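Local coordinates for KLTH0A00704p (Lachancea thermotolerans, PDB 4J2G), which belongs to the Atg13 family and, through the HORMA domain held in this chain, probably mediates PI 3-kinase recruitment in autophagy, at residues N28-A33 with E84-L89; L35-S40 with L89-Y94; F168-T173 with R245-I250; Y229-N234 with L238-E243. The protein carries 1 engineered substitution. All blocks are in the same frame, centred on the assembly; numbering follows the deposited sequence.

Interaction 1. Residues N28-A33 with E84-L89; sequences NFFLKA and ESLPPL
Phe30, on helix 18-39, comes closest to 84-89 at Leu89, with 7.7 Å between their CA atoms, while Leu86 and Pro87 lie in the loop that leads into strand 89-96. Phe30 carries the contact. Its ring is met by Leu86 and Pro87 of the loop and by Leu89 at the start of the strand. Leu86 comes from the opposite direction and sets its CD1 methyl over the middle of one ring face. CD1 lies 4.1 Å from the centroid of the Phe30 ring and 12° off the normal, a CH-pi contact. Leu89 approaches differently. It slides past the ring and touches it obliquely near the base of the side chain, with CB 4.1 Å from Phe30 CD2. Leu89 CG lies anti to its backbone N (chi1 177°), which leaves CB as the atom that meets the ring. Between these two, the carbonyl oxygen Pro87 O stands 3.9 Å from Phe30 CE2, also obliquely. This oxygen accepts a hydrogen bond from Trp77 NE1, so the contact with the ring does not leave it without a polar partner. No hydrogen bond joins 28-33 and 84-89. With an alanine at Phe30 there is no ring under Leu86 CD1, and a gap would probably open between helix and loop. Trp77 of helix 70-78 also meets the Phe30 ring, with the two planes at about 25°, and touches Leu86 and Leu89. Strand 126-136 reaches Phe30 through Ile134, and on another side of the helix Phe29 packs against helix 158-177.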
loop_
_atom_site.group_PDB
_atom_site.type_symbol
_atom_site.label_atom_id
_atom_site.label_comp_id
_atom_site.label_asym_id
_atom_site.label_seq_id
_atom_site.Cartn_x
_atom_site.Cartn_y
_atom_site.Cartn_z
ATOM N N ASN A 28 6.263 -4.919 17.093
ATOM C CA ASN A 28 7.204 -5.685 16.301
ATOM C C ASN A 28 6.516 -6.169 15.022
ATOM O O ASN A 28 7.130 -6.248 13.951
ATOM C CB ASN A 28 7.723 -6.904 17.069
ATOM C CG ASN A 28 8.893 -6.582 17.994
ATOM O OD1 ASN A 28 9.565 -5.551 17.880
ATOM N ND2 ASN A 28 9.153 -7.495 18.917
ATOM N N PHE A 29 5.236 -6.478 15.142
ATOM C CA PHE A 29 4.492 -6.883 14.004
ATOM C C PHE A 29 4.390 -5.710 12.986
ATOM O O PHE A 29 4.676 -5.871 11.779
ATOM C CB PHE A 29 3.119 -7.285 14.415
ATOM C CG PHE A 29 2.374 -7.850 13.304
ATOM C CD1 PHE A 29 2.636 -9.170 12.888
ATOM C CD2 PHE A 29 1.491 -7.060 12.595
ATOM C CE1 PHE A 29 1.996 -9.699 11.792
ATOM C CE2 PHE A 29 0.851 -7.570 11.483
ATOM C CZ PHE A 29 1.112 -8.881 11.075
ATOM N N PHE A 30 3.969 -4.546 13.478
ATOM C CA PHE A 30 3.892 -3.339 12.649
ATOM C C PHE A 30 5.170 -3.188 11.850
ATOM O O PHE A 30 5.112 -3.014 10.640
ATOM C CB PHE A 30 3.763 -2.096 13.493
ATOM C CG PHE A 30 2.373 -1.695 13.765
ATOM C CD1 PHE A 30 1.477 -2.555 14.428
ATOM C CD2 PHE A 30 1.944 -0.438 13.364
ATOM C CE1 PHE A 30 0.178 -2.131 14.665
ATOM C CE2 PHE A 30 0.642 -0.026 13.564
ATOM C CZ PHE A 30 -0.234 -0.854 14.261
ATOM N N LEU A 31 6.302 -3.279 12.545
ATOM C CA LEU A 31 7.628 -3.240 11.918
ATOM C C LEU A 31 7.844 -4.340 10.888
ATOM O O LEU A 31 8.199 -4.015 9.765
ATOM C CB LEU A 31 8.750 -3.292 12.939
ATOM C CG LEU A 31 8.819 -2.128 13.953
ATOM C CD1 LEU A 31 9.921 -2.409 15.001
ATOM C CD2 LEU A 31 9.067 -0.796 13.290
ATOM N N LYS A 32 7.598 -5.622 11.246
ATOM C CA LYS A 32 7.723 -6.723 10.286
ATOM C C LYS A 32 6.784 -6.526 9.066
ATOM O O LYS A 32 7.210 -6.706 7.915
ATOM C CB LYS A 32 7.472 -8.117 10.938
ATOM C CG LYS A 32 8.583 -8.595 11.879
ATOM C CD LYS A 32 8.312 -9.990 12.448
ATOM C CE LYS A 32 9.196 -10.258 13.673
ATOM N NZ LYS A 32 8.895 -11.572 14.335
ATOM N N ALA A 33 5.512 -6.187 9.348
ATOM C CA ALA A 33 4.499 -5.981 8.332
ATOM C C ALA A 33 4.907 -4.911 7.305
ATOM O O ALA A 33 4.938 -5.166 6.062
ATOM C CB ALA A 33 3.120 -5.679 8.947
ATOM N N GLU A 84 2.544 7.513 24.246
ATOM C CA GLU A 84 1.713 8.014 23.162
ATOM C C GLU A 84 1.139 6.794 22.478
ATOM O O GLU A 84 1.708 5.702 22.573
ATOM C CB GLU A 84 2.520 8.848 22.171
ATOM C CG GLU A 84 3.166 10.111 22.738
ATOM C CD GLU A 84 3.772 11.023 21.661
ATOM O OE1 GLU A 84 4.839 10.678 21.103
ATOM O OE2 GLU A 84 3.194 12.103 21.375
ATOM N N SER A 85 -0.014 6.979 21.832
ATOM C CA SER A 85 -0.611 5.997 20.943
ATOM C C SER A 85 0.337 5.611 19.807
ATOM O O SER A 85 1.089 6.465 19.300
ATOM C CB SER A 85 -1.882 6.560 20.334
ATOM O OG SER A 85 -2.967 6.303 21.187
ATOM N N LEU A 86 0.265 4.334 19.436
ATOM C CA LEU A 86 1.027 3.719 18.338
ATOM C C LEU A 86 0.375 4.288 17.081
ATOM O O LEU A 86 -0.773 4.025 16.857
ATOM C CB LEU A 86 0.839 2.206 18.400
ATOM C CG LEU A 86 2.029 1.232 18.308
ATOM C CD1 LEU A 86 1.535 -0.150 17.894
ATOM C CD2 LEU A 86 3.120 1.675 17.346
ATOM N N PRO A 87 1.065 5.149 16.316
ATOM C CA PRO A 87 0.351 5.875 15.241
ATOM C C PRO A 87 -0.127 4.897 14.147
ATOM O O PRO A 87 0.515 3.885 13.946
ATOM C CB PRO A 87 1.434 6.795 14.636
ATOM C CG PRO A 87 2.613 6.704 15.547
ATOM C CD PRO A 87 2.500 5.459 16.374
ATOM N N PRO A 88 -1.249 5.189 13.457
ATOM C CA PRO A 88 -1.597 4.370 12.277
ATOM C C PRO A 88 -0.500 4.470 11.183
ATOM O O PRO A 88 0.036 5.580 10.900
ATOM C CB PRO A 88 -2.935 4.991 11.801
ATOM C CG PRO A 88 -2.842 6.421 12.278
ATOM C CD PRO A 88 -2.199 6.306 13.646
ATOM N N LEU A 89 -0.177 3.309 10.621
ATOM C CA LEU A 89 0.901 3.098 9.650
ATOM C C LEU A 89 0.336 2.983 8.238
ATOM O O LEU A 89 -0.413 2.066 7.931
ATOM C CB LEU A 89 1.737 1.872 10.029
ATOM C CG LEU A 89 2.957 1.194 9.294
ATOM C CD1 LEU A 89 3.351 1.696 7.947
ATOM C CD2 LEU A 89 4.199 1.192 10.177
#

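Interaction 2. Residues L35-S40 with L89-Y94; sequences LLICHS and LVIETY
Ile37 and Ile91 join helix 18-39 to strand 89-96, an inner strand of the antiparallel sheet on which the helices of this domain rest. Their CA atoms are 8.1 Å apart. The two side chains cross at a slant, and methyl groups do the touching. Ile91 CD1 comes nearest to the branch methyl of Ile37, at 3.7 Å from Ile37 CG2, and it also lies 3.9 Å from Ile37 CD1. One CD1 methyl thus meets both arms of the opposite isoleucine. The branch methyls meet as well, with 3.8 Å between Ile37 CG2 and Ile91 CG2. In both residues CG1 lies beside the backbone N (chi1 -71° in Ile37, -63° in Ile91), which leaves CG2 and the CG1 arm both available to the facing isoleucine. Helices packed on an antiparallel sheet are a hallmark of the HORMA fold, and this contact lies in that buried interface. Cys38, one residue further on, adds a looser touch, with SG 4.4 Å from Ile91 CG2. It leans on Thr204 and Ile206 of strand 201-208, while Ile37 reaches Trp132 of strand 126-136. Glu92 instead forms salt bridges with Arg218 and Arg131. Ser40 OG donates to Ile37 O at 2.8 Å.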
loop_
_atom_site.group_PDB
_atom_site.type_symbol
_atom_site.label_atom_id
_atom_site.label_comp_id
_atom_site.label_asym_id
_atom_site.label_seq_id
_atom_site.Cartn_x
_atom_site.Cartn_y
_atom_site.Cartn_z
ATOM N N LEU A 35 7.944 -4.027 6.815
ATOM C CA LEU A 35 9.151 -4.424 6.112
ATOM C C LEU A 35 8.789 -5.319 4.935
ATOM O O LEU A 35 9.185 -5.036 3.807
ATOM C CB LEU A 35 10.216 -5.045 7.041
ATOM C CG LEU A 35 11.039 -4.107 7.939
ATOM C CD1 LEU A 35 11.883 -4.902 8.939
ATOM C CD2 LEU A 35 11.904 -3.075 7.185
ATOM N N LEU A 36 7.974 -6.353 5.185
ATOM C CA LEU A 36 7.450 -7.210 4.145
ATOM C C LEU A 36 6.903 -6.418 2.924
ATOM O O LEU A 36 7.321 -6.619 1.771
ATOM C CB LEU A 36 6.300 -7.987 4.738
ATOM C CG LEU A 36 5.956 -9.453 4.515
ATOM C CD1 LEU A 36 4.441 -9.594 4.315
ATOM C CD2 LEU A 36 6.757 -10.165 3.421
ATOM N N ILE A 37 5.958 -5.518 3.191
ATOM C CA ILE A 37 5.273 -4.774 2.168
ATOM C C ILE A 37 6.271 -3.947 1.337
ATOM O O ILE A 37 6.286 -4.072 0.124
ATOM C CB ILE A 37 4.181 -3.910 2.810
ATOM C CG1 ILE A 37 3.020 -4.780 3.307
ATOM C CG2 ILE A 37 3.616 -2.892 1.847
ATOM C CD1 ILE A 37 2.039 -3.947 4.097
ATOM N N CYS A 38 7.141 -3.172 1.982
ATOM C CA CYS A 38 8.220 -2.437 1.278
ATOM C C CYS A 38 9.268 -3.292 0.517
ATOM O O CYS A 38 9.656 -2.944 -0.589
ATOM C CB CYS A 38 8.920 -1.436 2.237
ATOM S SG CYS A 38 7.761 -0.164 2.864
ATOM N N HIS A 39 9.711 -4.414 1.082
ATOM C CA HIS A 39 10.759 -5.196 0.420
ATOM C C HIS A 39 10.224 -5.946 -0.824
ATOM O O HIS A 39 10.985 -6.378 -1.677
ATOM C CB HIS A 39 11.395 -6.184 1.400
ATOM C CG HIS A 39 12.258 -5.539 2.439
ATOM N ND1 HIS A 39 12.682 -4.224 2.358
ATOM C CD2 HIS A 39 12.813 -6.044 3.570
ATOM C CE1 HIS A 39 13.440 -3.944 3.407
ATOM N NE2 HIS A 39 13.541 -5.032 4.155
ATOM N N SER A 40 8.909 -6.092 -0.920
ATOM C CA SER A 40 8.296 -6.756 -2.049
ATOM C C SER A 40 8.283 -5.936 -3.345
ATOM O O SER A 40 7.906 -6.460 -4.370
ATOM C CB SER A 40 6.861 -7.081 -1.711
ATOM O OG SER A 40 5.997 -5.922 -1.893
ATOM N N LEU A 89 -0.177 3.309 10.621
ATOM C CA LEU A 89 0.901 3.098 9.650
ATOM C C LEU A 89 0.336 2.983 8.238
ATOM O O LEU A 89 -0.413 2.066 7.931
ATOM C CB LEU A 89 1.737 1.872 10.029
ATOM C CG LEU A 89 2.957 1.194 9.294
ATOM C CD1 LEU A 89 3.351 1.696 7.947
ATOM C CD2 LEU A 89 4.199 1.192 10.177
ATOM N N VAL A 90 0.698 3.972 7.410
ATOM C CA VAL A 90 0.274 4.101 6.042
ATOM C C VAL A 90 1.405 3.793 5.084
ATOM O O VAL A 90 2.524 4.234 5.273
ATOM C CB VAL A 90 -0.375 5.469 5.818
ATOM C CG1 VAL A 90 -0.670 5.785 4.307
ATOM C CG2 VAL A 90 -1.662 5.432 6.605
ATOM N N ILE A 91 1.124 2.942 4.090
ATOM C CA ILE A 91 2.118 2.622 3.052
ATOM C C ILE A 91 1.565 2.931 1.655
ATOM O O ILE A 91 0.510 2.461 1.315
ATOM C CB ILE A 91 2.580 1.183 3.122
ATOM C CG1 ILE A 91 3.284 0.950 4.479
ATOM C CG2 ILE A 91 3.613 0.863 2.025
ATOM C CD1 ILE A 91 3.641 -0.497 4.718
ATOM N N GLU A 92 2.276 3.734 0.879
ATOM C CA GLU A 92 1.841 4.013 -0.498
ATOM C C GLU A 92 2.774 3.263 -1.461
ATOM O O GLU A 92 3.946 3.217 -1.239
ATOM C CB GLU A 92 1.935 5.475 -0.743
ATOM C CG GLU A 92 0.880 6.285 0.037
ATOM C CD GLU A 92 0.841 7.768 -0.461
ATOM O OE1 GLU A 92 1.876 8.271 -0.952
ATOM O OE2 GLU A 92 -0.217 8.398 -0.388
ATOM N N THR A 93 2.227 2.629 -2.497
ATOM C CA THR A 93 3.004 1.903 -3.486
ATOM C C THR A 93 2.692 2.658 -4.751
ATOM O O THR A 93 1.530 2.925 -5.048
ATOM C CB THR A 93 2.553 0.451 -3.628
ATOM O OG1 THR A 93 2.884 -0.277 -2.418
ATOM C CG2 THR A 93 3.289 -0.265 -4.816
ATOM N N TYR A 94 3.729 3.025 -5.493
ATOM C CA TYR A 94 3.480 3.824 -6.710
ATOM C C TYR A 94 4.380 3.415 -7.853
ATOM O O TYR A 94 5.394 2.788 -7.634
ATOM C CB TYR A 94 3.648 5.324 -6.415
ATOM C CG TYR A 94 4.991 5.602 -5.764
ATOM C CD1 TYR A 94 5.122 5.652 -4.383
ATOM C CD2 TYR A 94 6.122 5.771 -6.527
ATOM C CE1 TYR A 94 6.350 5.844 -3.789
ATOM C CE2 TYR A 94 7.347 6.004 -5.936
ATOM C CZ TYR A 94 7.446 6.062 -4.565
ATOM O OH TYR A 94 8.689 6.268 -3.990
#

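Interaction 3. Residues F168-T173 with R245-I250; sequences FRYLET and RKITPI
Ile247 reaches from the 245-250 segment to Tyr170 and Leu171 on helix 158-177. Ile247 CA lies 8.3 Å from Leu171 CA. CB points toward the helix and splits into two arms. The branch methyl CG2 is anti to the backbone N and meets the ring of Tyr170, 3.8 Å from Tyr170 CD2. The other arm begins at CG1, which only grazes the ring, 4.1 Å from Tyr170 CE2. It ends in CD1, and this tip makes the closest touch. Ile247 CD1 sits in the ring plane at the edge of Tyr170, 3.6 Å from Tyr170 CD2 and 3.7 Å from CE2. The same tip faces Leu171, with 4.2 Å to Leu171 CD1. Tyr170 CG is anti to its own backbone N (chi1 174°), and the side chain runs past Ile247 in the opposite direction, its CD2-CE2 edge against CD1, with CG2 set well off the ring plane. Cutting Ile247 back to an alanine would probably open a gap beside Leu171 and leave that edge of the tyrosine without its apolar neighbour. Leu167 and Leu174 of the same helix also touch Ile247, and its backbone pairs with Ile259. The contact sets helix 158-177 against strand 242-252, outermost in the five-stranded sheet and interrupted near here, consistent with the helices-on-sheet build of a HORMA domain.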
loop_
_atom_site.group_PDB
_atom_site.type_symbol
_atom_site.label_atom_id
_atom_site.label_comp_id
_atom_site.label_asym_id
_atom_site.label_seq_id
_atom_site.Cartn_x
_atom_site.Cartn_y
_atom_site.Cartn_z
ATOM N N PHE A 168 0.729 -12.898 9.666
ATOM C CA PHE A 168 1.866 -12.518 8.867
ATOM C C PHE A 168 1.951 -13.313 7.543
ATOM O O PHE A 168 2.303 -12.749 6.499
ATOM C CB PHE A 168 3.146 -12.638 9.667
ATOM C CG PHE A 168 4.361 -12.117 8.942
ATOM C CD1 PHE A 168 4.580 -10.723 8.819
ATOM C CD2 PHE A 168 5.293 -12.995 8.386
ATOM C CE1 PHE A 168 5.704 -10.225 8.169
ATOM C CE2 PHE A 168 6.425 -12.499 7.725
ATOM C CZ PHE A 168 6.621 -11.122 7.619
ATOM N N ARG A 169 1.613 -14.600 7.591
ATOM C CA ARG A 169 1.790 -15.501 6.433
ATOM C C ARG A 169 0.687 -15.206 5.453
ATOM O O ARG A 169 0.822 -15.339 4.239
ATOM C CB ARG A 169 1.758 -16.989 6.833
ATOM C CG ARG A 169 2.883 -17.412 7.786
ATOM C CD ARG A 169 3.049 -18.931 7.944
ATOM N NE ARG A 169 2.034 -19.577 8.794
ATOM C CZ ARG A 169 2.266 -20.307 9.903
ATOM N NH1 ARG A 169 3.499 -20.518 10.361
ATOM N NH2 ARG A 169 1.247 -20.843 10.569
ATOM N N TYR A 170 -0.439 -14.827 6.019
ATOM C CA TYR A 170 -1.550 -14.534 5.226
ATOM C C TYR A 170 -1.185 -13.229 4.372
ATOM O O TYR A 170 -1.354 -13.180 3.171
ATOM C CB TYR A 170 -2.760 -14.293 6.104
ATOM C CG TYR A 170 -3.874 -13.831 5.216
ATOM C CD1 TYR A 170 -4.491 -14.713 4.347
ATOM C CD2 TYR A 170 -4.188 -12.471 5.100
ATOM C CE1 TYR A 170 -5.466 -14.272 3.454
ATOM C CE2 TYR A 170 -5.165 -12.019 4.208
ATOM C CZ TYR A 170 -5.803 -12.933 3.396
ATOM O OH TYR A 170 -6.812 -12.520 2.532
ATOM N N LEU A 171 -0.605 -12.262 5.048
ATOM C CA LEU A 171 -0.208 -11.007 4.493
ATOM C C LEU A 171 0.891 -11.257 3.453
ATOM O O LEU A 171 0.880 -10.597 2.430
ATOM C CB LEU A 171 0.211 -10.065 5.615
ATOM C CG LEU A 171 0.850 -8.727 5.264
ATOM C CD1 LEU A 171 -0.235 -7.807 4.654
ATOM C CD2 LEU A 171 1.353 -8.180 6.601
ATOM N N GLU A 172 1.758 -12.250 3.662
ATOM C CA GLU A 172 2.774 -12.536 2.678
ATOM C C GLU A 172 2.114 -13.017 1.403
ATOM O O GLU A 172 2.500 -12.637 0.278
ATOM C CB GLU A 172 3.693 -13.637 3.122
ATOM C CG GLU A 172 4.789 -13.170 4.020
ATOM C CD GLU A 172 5.558 -14.337 4.600
ATOM O OE1 GLU A 172 6.774 -14.426 4.310
ATOM O OE2 GLU A 172 4.946 -15.167 5.328
ATOM N N THR A 173 1.075 -13.804 1.573
ATOM C CA THR A 173 0.396 -14.284 0.402
ATOM C C THR A 173 -0.416 -13.186 -0.247
ATOM O O THR A 173 -0.489 -13.126 -1.468
ATOM C CB THR A 173 -0.519 -15.423 0.761
ATOM O OG1 THR A 173 0.269 -16.377 1.499
ATOM C CG2 THR A 173 -1.026 -16.058 -0.480
ATOM N N ARG A 245 -9.233 -4.706 0.208
ATOM C CA ARG A 245 -9.174 -6.010 0.959
ATOM C C ARG A 245 -8.917 -5.687 2.394
ATOM O O ARG A 245 -8.183 -4.728 2.669
ATOM C CB ARG A 245 -8.024 -6.974 0.488
ATOM C CG ARG A 245 -8.266 -7.545 -0.878
ATOM C CD ARG A 245 -9.450 -8.499 -0.846
ATOM N NE ARG A 245 -10.407 -8.145 -1.909
ATOM C CZ ARG A 245 -10.387 -8.646 -3.146
ATOM N NH1 ARG A 245 -9.467 -9.551 -3.490
ATOM N NH2 ARG A 245 -11.282 -8.243 -4.043
ATOM N N LYS A 246 -9.466 -6.485 3.327
ATOM C CA LYS A 246 -9.251 -6.214 4.740
ATOM C C LYS A 246 -9.004 -7.554 5.399
ATOM O O LYS A 246 -9.654 -8.511 5.088
ATOM C CB LYS A 246 -10.485 -5.698 5.388
ATOM C CG LYS A 246 -11.025 -4.366 5.037
ATOM C CD LYS A 246 -12.179 -4.239 6.010
ATOM C CE LYS A 246 -12.989 -2.989 5.837
ATOM N NZ LYS A 246 -14.330 -3.526 5.555
ATOM N N ILE A 247 -8.067 -7.606 6.313
ATOM C CA ILE A 247 -7.789 -8.812 7.054
ATOM C C ILE A 247 -8.741 -8.822 8.256
ATOM O O ILE A 247 -9.196 -7.758 8.718
ATOM C CB ILE A 247 -6.282 -8.866 7.357
ATOM C CG1 ILE A 247 -5.549 -8.431 6.060
ATOM C CG2 ILE A 247 -5.844 -10.266 7.679
ATOM C CD1 ILE A 247 -4.122 -8.927 5.863
ATOM N N THR A 248 -9.132 -10.024 8.678
ATOM C CA THR A 248 -9.951 -10.218 9.884
ATOM C C THR A 248 -9.185 -9.581 11.013
ATOM O O THR A 248 -7.973 -9.769 11.114
ATOM C CB THR A 248 -10.098 -11.714 10.228
ATOM O OG1 THR A 248 -10.415 -12.452 9.032
ATOM C CG2 THR A 248 -11.178 -11.921 11.309
ATOM N N PRO A 249 -9.860 -8.782 11.842
ATOM C CA PRO A 249 -9.032 -8.123 12.819
ATOM C C PRO A 249 -8.532 -9.079 13.878
ATOM O O PRO A 249 -9.126 -10.149 14.117
ATOM C CB PRO A 249 -9.963 -7.063 13.390
ATOM C CG PRO A 249 -10.928 -6.784 12.265
ATOM C CD PRO A 249 -11.203 -8.181 11.780
ATOM N N ILE A 250 -7.394 -8.746 14.453
ATOM C CA ILE A 250 -6.942 -9.502 15.584
ATOM C C ILE A 250 -7.461 -8.819 16.841
ATOM O O ILE A 250 -7.246 -7.614 17.060
ATOM C CB ILE A 250 -5.438 -9.733 15.552
ATOM C CG1 ILE A 250 -5.150 -10.669 14.383
ATOM C CG2 ILE A 250 -4.980 -10.355 16.855
ATOM C CD1 ILE A 250 -3.723 -11.140 14.290
#

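Interaction 4. Residues Y229-N234 with L238-E243; sequences YSNVIN and LPAHLE
Tyr229 lays its ring over the backbone of His241. His241 CA stands above the ring centre, 3.7 Å from the centroid of Tyr229 and 3° off the normal, a CH-pi contact. His241 CB lies over the same ring, 3.5 Å from Tyr229 CD2. Ala240 CB touches Ser230 O at 3.4 Å. Asn231 CG lies beside its backbone N (chi1 -61°), which brings OD1 to Ala240 N. Ala240 N donates to Asn231 OD1 at 2.9 Å and 169°, approaching from above the plane of the side-chain carbonyl. Asn234 ND2 donates twice, to Leu238 O at 3.1 Å and, within its own segment, to Val232 O at 3.2 Å. The second partner lies in its amide plane. One water donates to Asn231 OD1 and hydrogen-bonds His241 ND1. Another accepts from Val232 N and donates to Leu238 O. A second shell fixes the polar ends: Tyr229 OH bonds Asp266 OD2, His241 NE2 bonds Leu221 O, and Asn234 OD1 bonds Thr236 OG1. Pro239 to Leu242 form a type I beta turn, closed by Leu242 N to Pro239 O at 3.1 Å. This turn leads into strand 242-252, the outer strand beside 255-264, and His241 pairs through its backbone with Lys265.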
loop_
_atom_site.group_PDB
_atom_site.type_symbol
_atom_site.label_atom_id
_atom_site.label_comp_id
_atom_site.label_asym_id
_atom_site.label_seq_id
_atom_site.Cartn_x
_atom_site.Cartn_y
_atom_site.Cartn_z
ATOM N N TYR A 229 -15.268 2.875 -16.343
ATOM C CA TYR A 229 -15.695 2.593 -14.983
ATOM C C TYR A 229 -16.836 3.473 -14.569
ATOM O O TYR A 229 -16.772 4.698 -14.718
ATOM C CB TYR A 229 -14.513 2.789 -14.015
ATOM C CG TYR A 229 -13.677 1.548 -13.955
ATOM C CD1 TYR A 229 -14.206 0.370 -13.409
ATOM C CD2 TYR A 229 -12.372 1.521 -14.456
ATOM C CE1 TYR A 229 -13.435 -0.802 -13.383
ATOM C CE2 TYR A 229 -11.586 0.363 -14.412
ATOM C CZ TYR A 229 -12.107 -0.777 -13.834
ATOM O OH TYR A 229 -11.333 -1.922 -13.763
ATOM N N SER A 230 -17.867 2.860 -14.003
ATOM C CA SER A 230 -18.981 3.630 -13.479
ATOM C C SER A 230 -19.197 3.450 -11.943
ATOM O O SER A 230 -19.513 2.339 -11.421
ATOM C CB SER A 230 -20.235 3.283 -14.275
ATOM O OG SER A 230 -20.998 4.455 -14.478
ATOM N N ASN A 231 -18.975 4.546 -11.232
ATOM C CA ASN A 231 -19.079 4.585 -9.790
ATOM C C ASN A 231 -20.508 4.375 -9.313
ATOM O O ASN A 231 -21.452 5.013 -9.822
ATOM C CB ASN A 231 -18.546 5.888 -9.284
ATOM C CG ASN A 231 -17.096 6.080 -9.632
ATOM O OD1 ASN A 231 -16.383 5.123 -9.949
ATOM N ND2 ASN A 231 -16.624 7.307 -9.536
ATOM N N VAL A 232 -20.664 3.421 -8.397
ATOM C CA VAL A 232 -21.915 3.217 -7.715
ATOM C C VAL A 232 -21.755 3.189 -6.189
ATOM O O VAL A 232 -20.675 2.854 -5.648
ATOM C CB VAL A 232 -22.563 1.904 -8.150
ATOM C CG1 VAL A 232 -22.924 2.007 -9.625
ATOM C CG2 VAL A 232 -21.664 0.687 -7.826
ATOM N N ILE A 233 -22.857 3.464 -5.497
ATOM C CA ILE A 233 -22.885 3.492 -4.050
ATOM C C ILE A 233 -22.434 2.125 -3.544
ATOM O O ILE A 233 -22.862 1.087 -4.042
ATOM C CB ILE A 233 -24.258 3.991 -3.522
ATOM C CG1 ILE A 233 -24.460 5.481 -3.955
ATOM C CG2 ILE A 233 -24.283 4.094 -2.002
ATOM C CD1 ILE A 233 -23.550 6.479 -3.206
ATOM N N ASN A 234 -21.521 2.104 -2.586
ATOM C CA ASN A 234 -21.174 0.806 -1.956
ATOM C C ASN A 234 -20.637 1.082 -0.622
ATOM O O ASN A 234 -20.304 2.213 -0.325
ATOM C CB ASN A 234 -20.166 -0.033 -2.812
ATOM C CG ASN A 234 -18.771 0.561 -2.817
ATOM O OD1 ASN A 234 -17.922 0.117 -2.038
ATOM N ND2 ASN A 234 -18.539 1.594 -3.627
ATOM N N LEU A 238 -15.566 3.270 -2.262
ATOM C CA LEU A 238 -14.545 3.459 -3.303
ATOM C C LEU A 238 -15.159 3.584 -4.683
ATOM O O LEU A 238 -16.141 2.918 -5.001
ATOM C CB LEU A 238 -13.527 2.329 -3.321
ATOM C CG LEU A 238 -12.632 2.214 -2.084
ATOM C CD1 LEU A 238 -11.921 0.869 -2.223
ATOM C CD2 LEU A 238 -11.663 3.396 -1.912
ATOM N N PRO A 239 -14.591 4.446 -5.491
ATOM C CA PRO A 239 -14.874 4.490 -6.968
ATOM C C PRO A 239 -14.552 3.123 -7.589
ATOM O O PRO A 239 -13.772 2.406 -7.031
ATOM C CB PRO A 239 -13.893 5.546 -7.539
ATOM C CG PRO A 239 -13.049 6.061 -6.392
ATOM C CD PRO A 239 -13.381 5.206 -5.109
ATOM N N ALA A 240 -15.197 2.790 -8.709
ATOM C CA ALA A 240 -15.241 1.466 -9.241
ATOM C C ALA A 240 -13.897 1.022 -9.797
ATOM O O ALA A 240 -13.691 -0.159 -9.883
ATOM C CB ALA A 240 -16.399 1.376 -10.293
ATOM N N HIS A 241 -13.000 1.954 -10.228
ATOM C CA HIS A 241 -11.673 1.527 -10.651
ATOM C C HIS A 241 -10.793 0.998 -9.462
ATOM O O HIS A 241 -9.689 0.470 -9.703
ATOM C CB HIS A 241 -10.918 2.619 -11.472
ATOM C CG HIS A 241 -10.524 3.825 -10.665
ATOM N ND1 HIS A 241 -11.449 4.732 -10.172
ATOM C CD2 HIS A 241 -9.305 4.295 -10.288
ATOM C CE1 HIS A 241 -10.822 5.701 -9.515
ATOM N NE2 HIS A 241 -9.522 5.456 -9.556
ATOM N N LEU A 242 -11.250 1.118 -8.202
ATOM C CA LEU A 242 -10.371 0.733 -7.041
ATOM C C LEU A 242 -10.989 -0.474 -6.313
ATOM O O LEU A 242 -12.173 -0.723 -6.429
ATOM C CB LEU A 242 -10.259 1.855 -6.032
ATOM C CG LEU A 242 -9.564 3.136 -6.502
ATOM C CD1 LEU A 242 -9.586 4.181 -5.366
ATOM C CD2 LEU A 242 -8.123 2.919 -7.038
ATOM N N GLU A 243 -10.208 -1.231 -5.554
ATOM C CA GLU A 243 -10.791 -2.367 -4.838
ATOM C C GLU A 243 -10.187 -2.300 -3.420
ATOM O O GLU A 243 -9.188 -1.621 -3.226
ATOM C CB GLU A 243 -10.341 -3.632 -5.503
ATOM C CG GLU A 243 -10.996 -4.881 -4.993
ATOM C CD GLU A 243 -12.085 -5.400 -5.920
ATOM O OE1 GLU A 243 -11.883 -5.342 -7.167
ATOM O OE2 GLU A 243 -13.138 -5.878 -5.400
HETATM O O HOH W 1 -13.848 4.977 -11.313
HETATM O O HOH W 2 -18.103 2.255 -6.981
#

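Interactions 1 and 2 both use helix 18-39 and share Leu89, where the loop of the first passes into the strand of the second. Interaction 2 is fully buried, whereas interactions 1 and 3 are partly buried. All three are apolar across their segments, with a ring face, a ring edge or methyls doing the work. The helix common to interactions 1 and 2 also packs on that of interaction 3, through Phe29, Ala33 and Leu36. Interaction 4 differs: it lies at the surface, its centre about 30 Å from that of interaction 1, and adds side-chain amides and water to one ring contact. It shares strand 242-252 with interaction 3 and lies within the stretch of chain that interaction 3 closes.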